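Long-range contacts in glyoxalase family protein (PDB 1ZSW), which is of unknown function but binds a zinc ion within a glyoxalase (vicinal oxygen chelate) fold and is probably a metal-dependent enzyme: residues A[29-34]-A[245-250]; A[278-283]-A[292-297]. All blocks are in the same frame, centred on the assembly; numbering follows the deposited sequence.

Overall arrangement
From the N terminus, strand 31-38 leads the first of the two glyoxalase-family regions and waits some 210 residues for its partner: interaction 1 pairs it with strand 244-251, closing a very long loop that holds most of both regions. The chain then runs through helix 254-266 into strand 280-286, turns, and comes back as strand 292-300; interaction 2 is this hairpin, closed locally. The two contacts follow in series, neither nested nor crossed. They meet in one mixed sheet, where 244-251 lies between 31-38 and 292-300. Interaction 1 supplies two histidines and interaction 2 one glutamate to the same zinc ion.

Interaction 1: residues A[29-34]-A[245-250]. With ZN (zinc ion), chain B.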
# COMPACT_ATOMS: atom_id res chain seq x y z
N LYS A 29 -0.23 5.23 -12.50
CA LYS A 29 -0.36 3.81 -12.86
C LYS A 29 -1.03 2.94 -11.83
O LYS A 29 -1.56 1.89 -12.18
CB LYS A 29 0.98 3.22 -13.26
CG LYS A 29 1.44 3.78 -14.63
CD LYS A 29 2.40 2.84 -15.32
CE LYS A 29 1.65 1.90 -16.24
NZ LYS A 29 2.55 1.06 -17.08
N GLY A 30 -0.99 3.34 -10.56
CA GLY A 30 -1.50 2.46 -9.51
C GLY A 30 -0.91 2.81 -8.15
O GLY A 30 -0.13 3.76 -8.00
N HIS A 31 -1.30 2.02 -7.17
CA HIS A 31 -0.68 2.11 -5.84
C HIS A 31 0.79 1.74 -5.91
O HIS A 31 1.20 0.83 -6.67
CB HIS A 31 -1.34 1.20 -4.80
CG HIS A 31 -2.84 1.25 -4.81
ND1 HIS A 31 -3.54 2.44 -4.75
CD2 HIS A 31 -3.78 0.25 -4.82
CE1 HIS A 31 -4.84 2.18 -4.74
NE2 HIS A 31 -5.02 0.87 -4.80
N HIS A 32 1.57 2.38 -5.03
CA HIS A 32 3.02 2.09 -4.90
C HIS A 32 3.29 1.16 -3.73
O HIS A 32 3.89 0.10 -3.89
CB HIS A 32 3.79 3.42 -4.76
CG HIS A 32 5.28 3.29 -4.83
ND1 HIS A 32 6.04 2.79 -3.80
CD2 HIS A 32 6.14 3.63 -5.82
CE1 HIS A 32 7.32 2.83 -4.13
NE2 HIS A 32 7.41 3.31 -5.37
N HIS A 33 2.82 1.55 -2.54
CA HIS A 33 2.93 0.70 -1.36
C HIS A 33 1.97 1.20 -0.34
O HIS A 33 1.34 2.26 -0.54
CB HIS A 33 4.36 0.70 -0.76
CG HIS A 33 4.84 2.03 -0.24
ND1 HIS A 33 5.49 2.94 -1.05
CD2 HIS A 33 4.83 2.57 1.01
CE1 HIS A 33 5.83 4.01 -0.33
NE2 HIS A 33 5.45 3.80 0.93
N ILE A 34 1.84 0.45 0.75
CA ILE A 34 0.97 0.88 1.85
C ILE A 34 1.69 0.51 3.12
O ILE A 34 2.33 -0.55 3.15
CB ILE A 34 -0.45 0.23 1.71
CG1 ILE A 34 -1.48 0.80 2.69
CG2 ILE A 34 -0.38 -1.32 1.68
CD1 ILE A 34 -2.93 0.60 2.18
N HIS A 245 -0.96 3.64 8.16
CA HIS A 245 -0.40 4.94 8.37
C HIS A 245 -0.53 5.84 7.12
O HIS A 245 -0.91 6.98 7.22
CB HIS A 245 1.05 4.80 8.83
CG HIS A 245 1.71 6.11 9.08
ND1 HIS A 245 2.51 6.72 8.14
CD2 HIS A 245 1.69 6.93 10.16
CE1 HIS A 245 2.96 7.86 8.63
NE2 HIS A 245 2.48 8.02 9.84
N HIS A 246 -0.27 5.26 5.95
CA HIS A 246 -0.40 6.02 4.68
C HIS A 246 -0.50 5.08 3.49
O HIS A 246 -0.08 3.93 3.54
CB HIS A 246 0.78 7.03 4.46
CG HIS A 246 2.12 6.40 4.32
ND1 HIS A 246 2.94 6.15 5.41
CD2 HIS A 246 2.84 6.06 3.22
CE1 HIS A 246 4.07 5.61 4.98
NE2 HIS A 246 4.03 5.52 3.66
N LEU A 247 -1.01 5.64 2.40
CA LEU A 247 -1.06 4.96 1.11
C LEU A 247 -0.19 5.77 0.16
O LEU A 247 -0.32 7.01 0.13
CB LEU A 247 -2.50 4.95 0.55
CG LEU A 247 -2.64 4.50 -0.91
CD1 LEU A 247 -2.29 3.05 -1.11
CD2 LEU A 247 -4.08 4.77 -1.40
N ALA A 248 0.70 5.06 -0.54
CA ALA A 248 1.55 5.69 -1.57
C ALA A 248 1.08 5.31 -2.95
O ALA A 248 0.74 4.14 -3.17
CB ALA A 248 3.02 5.29 -1.41
N ILE A 249 1.08 6.30 -3.85
CA ILE A 249 0.72 6.08 -5.26
C ILE A 249 1.94 6.31 -6.14
O ILE A 249 2.83 7.04 -5.75
CB ILE A 249 -0.46 6.97 -5.72
CG1 ILE A 249 -0.10 8.45 -5.68
CG2 ILE A 249 -1.69 6.68 -4.78
CD1 ILE A 249 -1.27 9.48 -6.03
N ARG A 250 1.93 5.70 -7.33
CA ARG A 250 3.10 5.65 -8.20
C ARG A 250 3.19 6.82 -9.14
O ARG A 250 2.21 7.17 -9.81
CB ARG A 250 3.05 4.39 -9.10
CG ARG A 250 3.14 3.10 -8.29
CD ARG A 250 2.78 1.91 -9.17
NE ARG A 250 3.65 1.84 -10.36
CZ ARG A 250 3.42 1.09 -11.43
NH1 ARG A 250 2.34 0.29 -11.50
NH2 ARG A 250 4.26 1.15 -12.44
ZN ZN B . 5.71 5.25 2.45
O HOH W 1 2.45 6.34 -12.37
O HOH W 2 3.97 -0.09 -15.05
O HOH W 3 0.48 -0.55 -8.95
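His33 and His246 meet rim to rim, their ring planes nearly perpendicular at 87°, because both NE2 atoms bind one zinc ion, each at 2.1 Å. Imidazole suits the task: one nitrogen takes the metal while ND1 remains to fix the ring. In each case ND1 donates an almost straight bond to the preceding histidine, His33 to His32 ND1 at 2.8 Å and His246 likewise to His245. A chi1 of 64° swings each liganding ring off its strand toward the shared zinc. Packing is close at Ala248, whose methyl CB lies over one face of the His33 ring, 3.3 Å from CE1; a small residue leaves the imidazole room to lie across it. The strands are antiparallel, and a classic beta bulge sets His32 and His33 together against Ala248. Its carbonyl O takes His32 N at 2.7 Å and, weakly, His33 N, while Ala248 N donates to His33 O.

Arg250 runs buried along the 29-34 backbone, its N donating to Gly30 O at 2.9 Å, and its NE forms a salt bridge with Asp298. The open, watery side is at Lys29. Lys29 CB lies over the centre of the guanidinium face, 3.7 Å from Arg250 CZ, an aliphatic cover for a flat cation. The like-charged ends stay apart, and one water accepts from both Lys29 NZ and Arg250 NH2. Two more waters bridge the segments, one between Lys29 N and Arg250 O, the other between His31 O and Arg250 NH1.

On the face carrying Ile34 and Leu247, Ile34 packs on Met181 and Val184 of strand 180-188. Glu294 of strand 292-300 completes the protein ligands of the zinc, and strand 83-88 flanks 31-38 on its other edge.

Interaction 2: residues A[278-283]-A[292-297]; sequences FYFKSL and LFEIAT. With ZN (zinc ion), chain B.
Phe280 opens the contact by resting its ring against Ala296, CD1 to CB 3.8 Å, while CE1 reaches Glu294 OE2. That oxygen lies at the ring edge, near its plane, where the slightly positive aromatic hydrogens suit a carboxylate; ring and carboxylate planes are 62° apart. The Phe280 ring also meets the rings of His32 and His33, so an aromatic residue fits this wall of the metal site.

Lys281 contributes chiefly its backbone. Its N donates to Thr297 OG1 at 3.1 Å, and its O accepts from Thr297 N at 2.9 Å, a two-bond clasp with a threonine hydroxyl in place of a carbonyl. That hydroxyl is also hydrogen-bonded to Gly299 O. The long side chain of Lys281 leads away to a salt bridge with Asp254.

Ser282 faces Ala296 as a non-hydrogen-bonded pair, and two small side chains fit side by side on the surface of the sheet facing the metal. Its OG donates to Glu294 OE2 at 2.7 Å, using the anti lone pair of that oxygen. With chi1 at 75°, OG of Ser282 is turned to this carboxylate.

Leu283 closes the register with Ile295 through a pair of backbone bonds, Leu283 N to Ile295 O 3.0 Å, and Ile295 N to Leu283 O 2.8 Å. Their branched side chains lie side by side on the surface away from the zinc, where both meet Leu257 of helix 254-266.

Glu294 reaches the zinc with an extended chain, OE1 at 2.0 Å from the metal. Held by the zinc at OE1 and by Ser282 at OE2, the carboxylate has little freedom to rotate. One oxygen binds the cation while the other accepts from the serine, so Ser282 acts as a second-shell residue and the hairpin partner positions the zinc ligand.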
# COMPACT_ATOMS: atom_id res chain seq x y z
N PHE A 278 15.82 6.79 -0.63
CA PHE A 278 16.81 5.88 -1.19
C PHE A 278 16.24 4.95 -2.25
O PHE A 278 16.66 5.00 -3.42
CB PHE A 278 17.60 5.13 -0.09
CG PHE A 278 18.86 4.47 -0.60
CD1 PHE A 278 19.89 5.23 -1.13
CD2 PHE A 278 19.01 3.10 -0.50
CE1 PHE A 278 21.05 4.62 -1.60
CE2 PHE A 278 20.17 2.48 -0.96
CZ PHE A 278 21.19 3.25 -1.51
N TYR A 279 15.26 4.13 -1.87
CA TYR A 279 14.65 3.19 -2.78
C TYR A 279 13.67 3.90 -3.73
O TYR A 279 13.24 3.31 -4.73
CB TYR A 279 13.95 2.11 -1.99
CG TYR A 279 14.85 1.55 -0.90
CD1 TYR A 279 14.52 1.71 0.45
CD2 TYR A 279 16.05 0.90 -1.22
CE1 TYR A 279 15.33 1.21 1.46
CE2 TYR A 279 16.87 0.39 -0.22
CZ TYR A 279 16.51 0.55 1.11
OH TYR A 279 17.33 0.07 2.12
N PHE A 280 13.34 5.15 -3.42
CA PHE A 280 12.51 6.02 -4.25
C PHE A 280 12.56 7.43 -3.66
O PHE A 280 12.99 7.61 -2.50
CB PHE A 280 11.04 5.50 -4.29
CG PHE A 280 10.45 5.18 -2.92
CD1 PHE A 280 9.89 6.20 -2.11
CD2 PHE A 280 10.42 3.86 -2.45
CE1 PHE A 280 9.32 5.90 -0.84
CE2 PHE A 280 9.85 3.55 -1.17
CZ PHE A 280 9.31 4.61 -0.38
N LYS A 281 12.09 8.43 -4.42
CA LYS A 281 11.84 9.74 -3.85
C LYS A 281 10.33 9.93 -3.68
O LYS A 281 9.53 9.36 -4.45
CB LYS A 281 12.42 10.87 -4.71
CG LYS A 281 13.94 10.76 -4.98
CD LYS A 281 14.38 12.17 -5.44
CE LYS A 281 15.86 12.25 -5.88
NZ LYS A 281 16.14 11.33 -6.98
N SER A 282 9.94 10.67 -2.68
CA SER A 282 8.51 10.85 -2.42
C SER A 282 8.18 12.15 -1.74
O SER A 282 9.09 12.84 -1.21
CB SER A 282 8.03 9.68 -1.62
OG SER A 282 8.45 9.77 -0.28
N LEU A 283 6.89 12.46 -1.69
CA LEU A 283 6.41 13.53 -0.87
C LEU A 283 5.13 13.07 -0.21
O LEU A 283 4.47 12.14 -0.72
CB LEU A 283 6.19 14.79 -1.70
CG LEU A 283 5.00 14.77 -2.66
CD1 LEU A 283 3.69 15.21 -2.07
CD2 LEU A 283 5.37 15.71 -3.83
N LEU A 292 -3.46 10.44 5.03
CA LEU A 292 -2.08 10.73 4.59
C LEU A 292 -1.78 9.97 3.34
O LEU A 292 -1.80 8.73 3.32
CB LEU A 292 -1.07 10.34 5.69
CG LEU A 292 0.40 10.67 5.47
CD1 LEU A 292 0.60 12.17 5.32
CD2 LEU A 292 1.20 10.18 6.68
N PHE A 293 -1.48 10.71 2.29
CA PHE A 293 -1.07 10.13 1.04
C PHE A 293 0.42 10.37 0.81
O PHE A 293 0.98 11.39 1.30
CB PHE A 293 -1.80 10.82 -0.11
CG PHE A 293 -3.19 10.36 -0.32
CD1 PHE A 293 -4.22 11.15 0.07
CD2 PHE A 293 -3.46 9.17 -0.99
CE1 PHE A 293 -5.55 10.79 -0.18
CE2 PHE A 293 -4.80 8.78 -1.22
CZ PHE A 293 -5.84 9.61 -0.78
N GLU A 294 1.05 9.48 0.08
CA GLU A 294 2.43 9.70 -0.34
C GLU A 294 2.46 9.53 -1.84
O GLU A 294 1.75 8.68 -2.41
CB GLU A 294 3.31 8.68 0.36
CG GLU A 294 4.81 8.72 -0.04
CD GLU A 294 5.62 7.62 0.61
OE1 GLU A 294 5.03 6.70 1.22
OE2 GLU A 294 6.87 7.69 0.52
N ILE A 295 3.29 10.33 -2.51
CA ILE A 295 3.48 10.18 -3.95
C ILE A 295 4.93 9.74 -4.13
O ILE A 295 5.82 10.45 -3.71
CB ILE A 295 3.24 11.54 -4.67
CG1 ILE A 295 1.88 12.11 -4.25
CG2 ILE A 295 3.29 11.36 -6.21
CD1 ILE A 295 1.51 13.47 -4.89
N ALA A 296 5.14 8.56 -4.73
CA ALA A 296 6.47 7.95 -4.75
C ALA A 296 6.88 7.58 -6.16
O ALA A 296 6.09 7.01 -6.94
CB ALA A 296 6.53 6.70 -3.85
N THR A 297 8.15 7.83 -6.48
CA THR A 297 8.66 7.32 -7.76
C THR A 297 8.81 5.80 -7.82
O THR A 297 9.12 5.13 -6.81
CB THR A 297 10.02 8.00 -8.12
OG1 THR A 297 11.03 7.59 -7.17
CG2 THR A 297 9.88 9.53 -8.13
ZN ZN B . 5.71 5.25 2.45